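Local structure of papain-like protease (Human betacoronavirus 2c EMC/2012, 4RNA) at residues A[16-21]-A[30-35]; A[120-125]-A[170-175]. The protein is a coronavirus cysteine protease of the papain-like family that probably cleaves the viral polyprotein and, as in its relatives, removes ubiquitin-like modifiers from host proteins. All blocks are in the same frame, centred on the assembly; numbering follows the deposited sequence.

Contact 1 (A[16-21]-A[30-35]); sequences NFRTVV and SQLGCV
Leu32 reaches strand 18-23 with a single methyl group, CD1, which meets two side chains at once: the isopropyl group of Val20 and the end of Arg18. Val20 and Leu32 point toward each other and meet at a slant, with Val20 CG1 4.2 Å from Leu32 CD1. Both side chains carry the touching branch on the far side from their own backbone nitrogens: CG1 of Val20 (chi1 176°) and CG of Leu32 (chi1 -174°) are each swung over beside the carbonyl carbon. With the CA atoms of Val20 and Leu32 8.6 Å apart, these outward-swung branches bridge the gap. Arg18 does not aim straight at the loop. Its chain, extended from CG to NE, runs past Leu32 in the opposite direction, bringing Arg18 NH2 to 4.0 Å from Leu32 CD1 in an oblique approach to the guanidinium group.

No direct hydrogen bond joins the segments, but a water bridges them. It lies at the edge of the guanidinium, in its plane, accepts from Arg18 NH2 at 2.8 Å, and donates weakly to Leu32 O at 3.3 Å. Arg18 is buried, and its charge is met by a salt bridge from NE to Glu66, on helix 64-74, while Tyr226 of the second subunit packs on it in a cation-pi contact. Leu32 is where the chain leaves the helix 28-31, and packing of this region beside the first hairpin, in a sheet ordered 2-1-5-3-4, is characteristic of the beta-grasp fold of the N-terminal ubiquitin-like domain.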
ATOM      1  N   ASN A  16      13.006 -23.266  -4.055  1.00 30.09           N
ATOM      2  CA  ASN A  16      13.773 -23.781  -2.926  1.00 34.36           C
ATOM      3  C   ASN A  16      12.847 -24.480  -1.931  1.00 33.59           C
ATOM      4  O   ASN A  16      11.750 -23.954  -1.609  1.00 33.34           O
ATOM      5  CB  ASN A  16      14.549 -22.665  -2.249  1.00 37.17           C
ATOM      6  CG  ASN A  16      15.482 -21.987  -3.192  1.00 42.63           C
ATOM      7  OD1 ASN A  16      16.626 -22.426  -3.343  1.00 40.44           O
ATOM      8  ND2 ASN A  16      15.040 -20.861  -3.789  1.00 36.10           N
ATOM      9  N   PHE A  17      13.250 -25.695  -1.529  1.00 29.86           N
ATOM     10  CA  PHE A  17      12.419 -26.581  -0.710  1.00 30.54           C
ATOM     11  C   PHE A  17      13.215 -27.096   0.468  1.00 32.15           C
ATOM     12  O   PHE A  17      14.428 -27.351   0.343  1.00 29.63           O
ATOM     13  CB  PHE A  17      11.834 -27.750  -1.513  1.00 31.42           C
ATOM     14  CG  PHE A  17      10.909 -27.324  -2.605  1.00 29.32           C
ATOM     15  CD1 PHE A  17      11.405 -26.908  -3.818  1.00 28.55           C
ATOM     16  CD2 PHE A  17       9.493 -27.341  -2.429  1.00 29.81           C
ATOM     17  CE1 PHE A  17      10.589 -26.509  -4.854  1.00 26.86           C
ATOM     18  CE2 PHE A  17       8.675 -26.936  -3.485  1.00 29.18           C
ATOM     19  CZ  PHE A  17       9.196 -26.519  -4.684  1.00 31.26           C
ATOM     20  N   ARG A  18      12.581 -27.146   1.632  1.00 27.75           N
ATOM     21  CA  ARG A  18      13.159 -27.851   2.772  1.00 29.07           C
ATOM     22  C   ARG A  18      12.271 -28.927   3.197  1.00 33.06           C
ATOM     23  O   ARG A  18      10.982 -28.791   3.133  1.00 31.06           O
ATOM     24  CB  ARG A  18      13.521 -26.949   3.973  1.00 31.68           C
ATOM     25  CG  ARG A  18      12.367 -26.253   4.581  1.00 32.67           C
ATOM     26  CD  ARG A  18      12.703 -25.595   5.918  1.00 32.68           C
ATOM     27  NE  ARG A  18      11.634 -24.638   6.240  1.00 32.74           N
ATOM     28  CZ  ARG A  18      11.004 -24.530   7.396  1.00 35.42           C
ATOM     29  NH1 ARG A  18      11.315 -25.330   8.401  1.00 32.86           N
ATOM     30  NH2 ARG A  18      10.081 -23.589   7.537  1.00 35.43           N
ATOM     31  N   THR A  19      12.919 -30.008   3.612  1.00 30.91           N
ATOM     32  CA  THR A  19      12.173 -31.148   4.093  1.00 32.66           C
ATOM     33  C   THR A  19      11.870 -31.003   5.583  1.00 29.66           C
ATOM     34  O   THR A  19      12.731 -30.804   6.389  1.00 31.45           O
ATOM     35  CB  THR A  19      12.840 -32.498   3.831  1.00 32.37           C
ATOM     36  OG1 THR A  19      13.114 -32.594   2.436  1.00 33.73           O
ATOM     37  CG2 THR A  19      11.854 -33.650   4.309  1.00 30.99           C
ATOM     38  N   VAL A  20      10.591 -31.151   5.927  1.00 28.64           N
ATOM     39  CA  VAL A  20      10.205 -31.032   7.333  1.00 31.54           C
ATOM     40  C   VAL A  20       9.444 -32.308   7.679  1.00 31.53           C
ATOM     41  O   VAL A  20       8.593 -32.737   6.904  1.00 32.25           O
ATOM     42  CB  VAL A  20       9.320 -29.754   7.586  1.00 34.08           C
ATOM     43  CG1 VAL A  20       8.851 -29.701   9.037  1.00 35.82           C
ATOM     44  CG2 VAL A  20      10.156 -28.492   7.259  1.00 31.17           C
ATOM     45  N   VAL A  21       9.747 -32.890   8.841  1.00 32.36           N
ATOM     46  CA  VAL A  21       9.020 -34.076   9.320  1.00 35.27           C
ATOM     47  C   VAL A  21       7.924 -33.645  10.326  1.00 33.17           C
ATOM     48  O   VAL A  21       8.224 -32.929  11.294  1.00 33.55           O
ATOM     49  CB  VAL A  21      10.017 -35.054  10.005  1.00 39.43           C
ATOM     50  CG1 VAL A  21       9.269 -36.217  10.648  1.00 37.69           C
ATOM     51  CG2 VAL A  21      11.044 -35.550   8.991  1.00 38.53           C
ATOM     52  N   SER A  30       0.611 -25.385  14.661  1.00 31.32           N
ATOM     53  CA  SER A  30       1.439 -25.657  15.851  1.00 35.29           C
ATOM     54  C   SER A  30       2.798 -26.216  15.502  1.00 34.55           C
ATOM     55  O   SER A  30       3.789 -25.905  16.173  1.00 37.83           O
ATOM     56  CB  SER A  30       0.776 -26.651  16.804  1.00 41.85           C
ATOM     57  OG  SER A  30      -0.607 -26.381  16.852  1.00 55.91           O
ATOM     58  N   GLN A  31       2.860 -27.028  14.446  1.00 35.27           N
ATOM     59  CA  GLN A  31       4.147 -27.657  14.085  1.00 37.40           C
ATOM     60  C   GLN A  31       5.064 -26.788  13.251  1.00 38.46           C
ATOM     61  O   GLN A  31       6.345 -26.896  13.325  1.00 33.77           O
ATOM     62  CB  GLN A  31       3.830 -28.967  13.341  1.00 37.71           C
ATOM     63  CG  GLN A  31       3.112 -29.991  14.259  1.00 39.32           C
ATOM     64  CD  GLN A  31       3.158 -31.387  13.677  1.00 37.39           C
ATOM     65  OE1 GLN A  31       4.249 -32.010  13.590  1.00 36.54           O
ATOM     66  NE2 GLN A  31       2.039 -31.846  13.194  1.00 35.12           N
ATOM     67  N   LEU A  32       4.440 -25.943  12.434  1.00 32.57           N
ATOM     68  CA  LEU A  32       5.197 -25.297  11.315  1.00 36.40           C
ATOM     69  C   LEU A  32       4.807 -23.827  11.126  1.00 32.66           C
ATOM     70  O   LEU A  32       5.625 -22.936  11.211  1.00 33.77           O
ATOM     71  CB  LEU A  32       4.940 -26.116  10.054  1.00 37.83           C
ATOM     72  CG  LEU A  32       5.602 -25.885   8.725  1.00 37.47           C
ATOM     73  CD1 LEU A  32       7.141 -25.910   8.888  1.00 34.73           C
ATOM     74  CD2 LEU A  32       5.042 -26.945   7.717  1.00 31.78           C
ATOM     75  N   GLY A  33       3.539 -23.552  10.880  1.00 27.77           N
ATOM     76  CA  GLY A  33       3.143 -22.145  10.709  1.00 28.35           C
ATOM     77  C   GLY A  33       1.955 -22.133   9.786  1.00 32.72           C
ATOM     78  O   GLY A  33       1.339 -23.201   9.617  1.00 31.55           O
ATOM     79  N   CYS A  34       1.662 -20.971   9.196  1.00 31.50           N
ATOM     80  CA  CYS A  34       0.543 -20.789   8.276  1.00 30.68           C
ATOM     81  C   CYS A  34       0.955 -21.406   6.937  1.00 34.51           C
ATOM     82  O   CYS A  34       1.964 -20.999   6.345  1.00 28.76           O
ATOM     83  CB  CYS A  34       0.252 -19.305   8.065  1.00 34.59           C
ATOM     84  SG  CYS A  34      -1.112 -19.103   6.874  1.00 38.57           S
ATOM     85  N   VAL A  35       0.174 -22.370   6.468  1.00 32.16           N
ATOM     86  CA  VAL A  35       0.591 -23.122   5.259  1.00 36.29           C
ATOM     87  C   VAL A  35      -0.566 -23.263   4.294  1.00 33.81           C
ATOM     88  O   VAL A  35      -1.732 -23.509   4.690  1.00 33.28           O
ATOM     89  CB  VAL A  35       1.132 -24.558   5.591  1.00 38.78           C
ATOM     90  CG1 VAL A  35       2.538 -24.531   6.165  1.00 35.28           C
ATOM     91  CG2 VAL A  35       0.176 -25.258   6.530  1.00 33.97           C
TER
HETATM   92  O   HOH W   1       8.681 -22.828   9.889  1.00 33.54           O

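Contact 2 (A[120-125]-A[170-175]); sequences MTLDLL and RLLHTV
Thr121, Leu122, Leu172 and Val175 meet without any flat group taking part; those that flank the contact turn to other partners, the Asp123 carboxylate to Arg104 and His142, and His173 NE2 to Ser249. The touching surfaces are aliphatic, chiefly methyl branches. Leu172 is their centre and divides its two methyls between neighbours. Leu172 CD1 is 3.8 Å from Thr121 CG2, the two side chains crossing at about a right angle, while Leu172 CD2 is 3.9 Å from Leu122 CD2, where the leucines run past each other in opposite directions. Leu122 turns its other methyl to the next turn of the helix, Leu122 CD1 lying 3.8 Å from Val175 CG1.

The threonine is used two ways. With chi1 at -64°, CG2 stands anti to the backbone N and faces Leu172, whereas OG1 is hydrogen-bonded to Ala117 O and to Asn269 ND2. In the other helix, Leu171 O accepts from Val175 N and from Thr174 OG1.

Ile154 of helix 148-158 touches both Leu122 and Val175, extending the apolar layer. Helices 115-122 and 168-176 are consequently joined here by hydrophobic burial and shape, while the Thr121 and Thr174 hydroxyls find their partners within their own helix or outside the two segments.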
ATOM      1  N   MET A 120      -5.181  -3.203 -18.807  1.00 25.75           N
ATOM      2  CA  MET A 120      -5.271  -2.760 -20.228  1.00 23.41           C
ATOM      3  C   MET A 120      -4.368  -1.604 -20.544  1.00 25.83           C
ATOM      4  O   MET A 120      -3.939  -1.525 -21.671  1.00 27.08           O
ATOM      5  CB  MET A 120      -6.714  -2.349 -20.564  1.00 26.46           C
ATOM      6  CG  MET A 120      -7.576  -3.580 -20.507  1.00 28.15           C
ATOM      7  SD  MET A 120      -9.221  -3.325 -21.240  1.00 31.98           S
ATOM      8  CE  MET A 120      -8.727  -3.281 -22.958  1.00 31.31           C
ATOM      9  N   THR A 121      -4.053  -0.752 -19.543  1.00 24.39           N
ATOM     10  CA  THR A 121      -3.130   0.342 -19.753  1.00 26.55           C
ATOM     11  C   THR A 121      -1.706  -0.238 -19.761  1.00 25.28           C
ATOM     12  O   THR A 121      -0.890   0.091 -20.687  1.00 25.01           O
ATOM     13  CB  THR A 121      -3.237   1.427 -18.659  1.00 28.11           C
ATOM     14  OG1 THR A 121      -4.508   2.028 -18.684  1.00 28.07           O
ATOM     15  CG2 THR A 121      -2.172   2.570 -18.880  1.00 26.78           C
ATOM     16  N   LEU A 122      -1.392  -1.118 -18.790  1.00 26.64           N
ATOM     17  CA  LEU A 122       0.007  -1.689 -18.743  1.00 24.31           C
ATOM     18  C   LEU A 122       0.276  -2.516 -19.986  1.00 27.00           C
ATOM     19  O   LEU A 122       1.373  -2.608 -20.471  1.00 25.59           O
ATOM     20  CB  LEU A 122       0.207  -2.647 -17.514  1.00 25.56           C
ATOM     21  CG  LEU A 122       0.186  -1.995 -16.118  1.00 28.04           C
ATOM     22  CD1 LEU A 122       0.087  -3.133 -15.081  1.00 32.06           C
ATOM     23  CD2 LEU A 122       1.487  -1.149 -15.981  1.00 25.95           C
ATOM     24  N   ASP A 123      -0.741  -3.171 -20.516  1.00 21.76           N
ATOM     25  CA  ASP A 123      -0.597  -3.930 -21.756  1.00 26.65           C
ATOM     26  C   ASP A 123      -0.138  -3.112 -23.000  1.00 31.44           C
ATOM     27  O   ASP A 123       0.318  -3.720 -23.980  1.00 30.06           O
ATOM     28  CB  ASP A 123      -1.903  -4.682 -22.094  1.00 27.37           C
ATOM     29  CG  ASP A 123      -2.072  -6.010 -21.270  1.00 32.47           C
ATOM     30  OD1 ASP A 123      -1.076  -6.502 -20.706  1.00 37.46           O
ATOM     31  OD2 ASP A 123      -3.236  -6.543 -21.221  1.00 31.77           O
ATOM     32  N   LEU A 124      -0.226  -1.767 -22.960  1.00 29.06           N
ATOM     33  CA  LEU A 124       0.116  -0.956 -24.114  1.00 28.29           C
ATOM     34  C   LEU A 124       1.549  -0.514 -23.959  1.00 30.30           C
ATOM     35  O   LEU A 124       2.069   0.094 -24.861  1.00 32.53           O
ATOM     36  CB  LEU A 124      -0.763   0.284 -24.221  1.00 28.32           C
ATOM     37  CG  LEU A 124      -2.219  -0.161 -24.550  1.00 24.67           C
ATOM     38  CD1 LEU A 124      -3.194   1.034 -24.548  1.00 27.82           C
ATOM     39  CD2 LEU A 124      -2.219  -0.887 -25.886  1.00 27.34           C
ATOM     40  N   LEU A 125       2.169  -0.771 -22.822  1.00 27.77           N
ATOM     41  CA  LEU A 125       3.522  -0.131 -22.620  1.00 27.76           C
ATOM     42  C   LEU A 125       4.726  -0.897 -23.189  1.00 44.46           C
ATOM     43  O   LEU A 125       4.903  -2.098 -22.886  1.00 44.70           O
ATOM     44  CB  LEU A 125       3.800   0.126 -21.109  1.00 28.66           C
ATOM     45  CG  LEU A 125       2.809   1.051 -20.358  1.00 27.32           C
ATOM     46  CD1 LEU A 125       2.912   1.057 -18.833  1.00 27.45           C
ATOM     47  CD2 LEU A 125       2.624   2.451 -20.989  1.00 27.11           C
ATOM     48  N   ARG A 170      -3.756   5.267  -8.765  1.00 32.30           N
ATOM     49  CA  ARG A 170      -2.835   4.923  -7.658  1.00 32.41           C
ATOM     50  C   ARG A 170      -2.148   3.624  -8.014  1.00 29.72           C
ATOM     51  O   ARG A 170      -0.940   3.507  -7.920  1.00 26.20           O
ATOM     52  CB  ARG A 170      -3.595   4.761  -6.342  1.00 31.36           C
ATOM     53  CG  ARG A 170      -2.719   4.363  -5.129  1.00 33.40           C
ATOM     54  CD  ARG A 170      -3.635   4.067  -3.927  1.00 34.46           C
ATOM     55  NE  ARG A 170      -4.191   2.717  -3.963  1.00 34.49           N
ATOM     56  CZ  ARG A 170      -3.510   1.569  -3.800  1.00 32.20           C
ATOM     57  NH1 ARG A 170      -2.146   1.460  -3.664  1.00 27.24           N
ATOM     58  NH2 ARG A 170      -4.207   0.483  -3.863  1.00 31.35           N
ATOM     59  N   LEU A 171      -2.924   2.633  -8.419  1.00 27.88           N
ATOM     60  CA  LEU A 171      -2.315   1.308  -8.765  1.00 32.48           C
ATOM     61  C   LEU A 171      -1.370   1.318  -9.915  1.00 30.02           C
ATOM     62  O   LEU A 171      -0.263   0.659  -9.875  1.00 31.40           O
ATOM     63  CB  LEU A 171      -3.436   0.285  -9.027  1.00 34.42           C
ATOM     64  CG  LEU A 171      -3.668  -0.837  -8.039  1.00 45.38           C
ATOM     65  CD1 LEU A 171      -2.385  -1.454  -7.420  1.00 36.28           C
ATOM     66  CD2 LEU A 171      -4.572  -0.247  -6.976  1.00 42.93           C
ATOM     67  N   LEU A 172      -1.712   2.069 -10.988  1.00 29.02           N
ATOM     68  CA  LEU A 172      -0.745   2.163 -12.092  1.00 31.28           C
ATOM     69  C   LEU A 172       0.540   2.681 -11.614  1.00 31.78           C
ATOM     70  O   LEU A 172       1.623   2.229 -11.995  1.00 28.26           O
ATOM     71  CB  LEU A 172      -1.245   3.173 -13.148  1.00 35.78           C
ATOM     72  CG  LEU A 172      -1.977   2.576 -14.296  1.00 38.48           C
ATOM     73  CD1 LEU A 172      -2.518   3.670 -15.208  1.00 37.47           C
ATOM     74  CD2 LEU A 172      -1.002   1.663 -15.029  1.00 32.22           C
ATOM     75  N   HIS A 173       0.474   3.701 -10.763  1.00 38.73           N
ATOM     76  CA  HIS A 173       1.729   4.280 -10.373  1.00 36.51           C
ATOM     77  C   HIS A 173       2.503   3.392  -9.429  1.00 36.57           C
ATOM     78  O   HIS A 173       3.711   3.267  -9.558  1.00 35.13           O
ATOM     79  CB  HIS A 173       1.551   5.792  -9.949  1.00 44.37           C
ATOM     80  CG  HIS A 173       1.154   6.717 -11.136  1.00 57.41           C
ATOM     81  ND1 HIS A 173       2.022   7.594 -11.730  1.00 49.39           N
ATOM     82  CD2 HIS A 173      -0.050   6.829 -11.857  1.00 53.71           C
ATOM     83  CE1 HIS A 173       1.394   8.230 -12.757  1.00 54.86           C
ATOM     84  NE2 HIS A 173       0.137   7.763 -12.836  1.00 57.10           N
ATOM     85  N   THR A 174       1.841   2.659  -8.550  1.00 35.31           N
ATOM     86  CA  THR A 174       2.533   1.701  -7.716  1.00 39.13           C
ATOM     87  C   THR A 174       3.112   0.523  -8.452  1.00 38.49           C
ATOM     88  O   THR A 174       4.198   0.025  -8.098  1.00 34.10           O
ATOM     89  CB  THR A 174       1.625   1.083  -6.618  1.00 44.89           C
ATOM     90  OG1 THR A 174       0.465   0.538  -7.237  1.00 72.18           O
ATOM     91  CG2 THR A 174       1.167   2.079  -5.696  1.00 43.63           C
ATOM     92  N   VAL A 175       2.399   0.055  -9.472  1.00 30.67           N
ATOM     93  CA  VAL A 175       2.948  -1.002 -10.269  1.00 33.02           C
ATOM     94  C   VAL A 175       4.175  -0.505 -11.029  1.00 30.61           C
ATOM     95  O   VAL A 175       5.143  -1.202 -11.060  1.00 33.31           O
ATOM     96  CB  VAL A 175       1.897  -1.623 -11.235  1.00 31.94           C
ATOM     97  CG1 VAL A 175       2.572  -2.596 -12.196  1.00 33.99           C
ATOM     98  CG2 VAL A 175       0.849  -2.380 -10.430  1.00 35.97           C
TER

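In the fold
From the N terminus, the chain forms the hairpin of strands 5-11 and 18-23, and contact 1 then closes a short loop of eight residues, bringing the exit of helix 28-31 back to the second strand. After the ubiquitin-like domain, the chain enters the helical region, where contact 2 closes a much longer loop of 44 residues that includes helices 133-143 and 148-158. The two loops neither nest nor cross: contact 1 is complete before contact 2 opens. Their centres are 36 Å apart, contact 1 far out at one end of the elongated chain and contact 2 near its middle, where the helices abut strands 280-287 and 304-315.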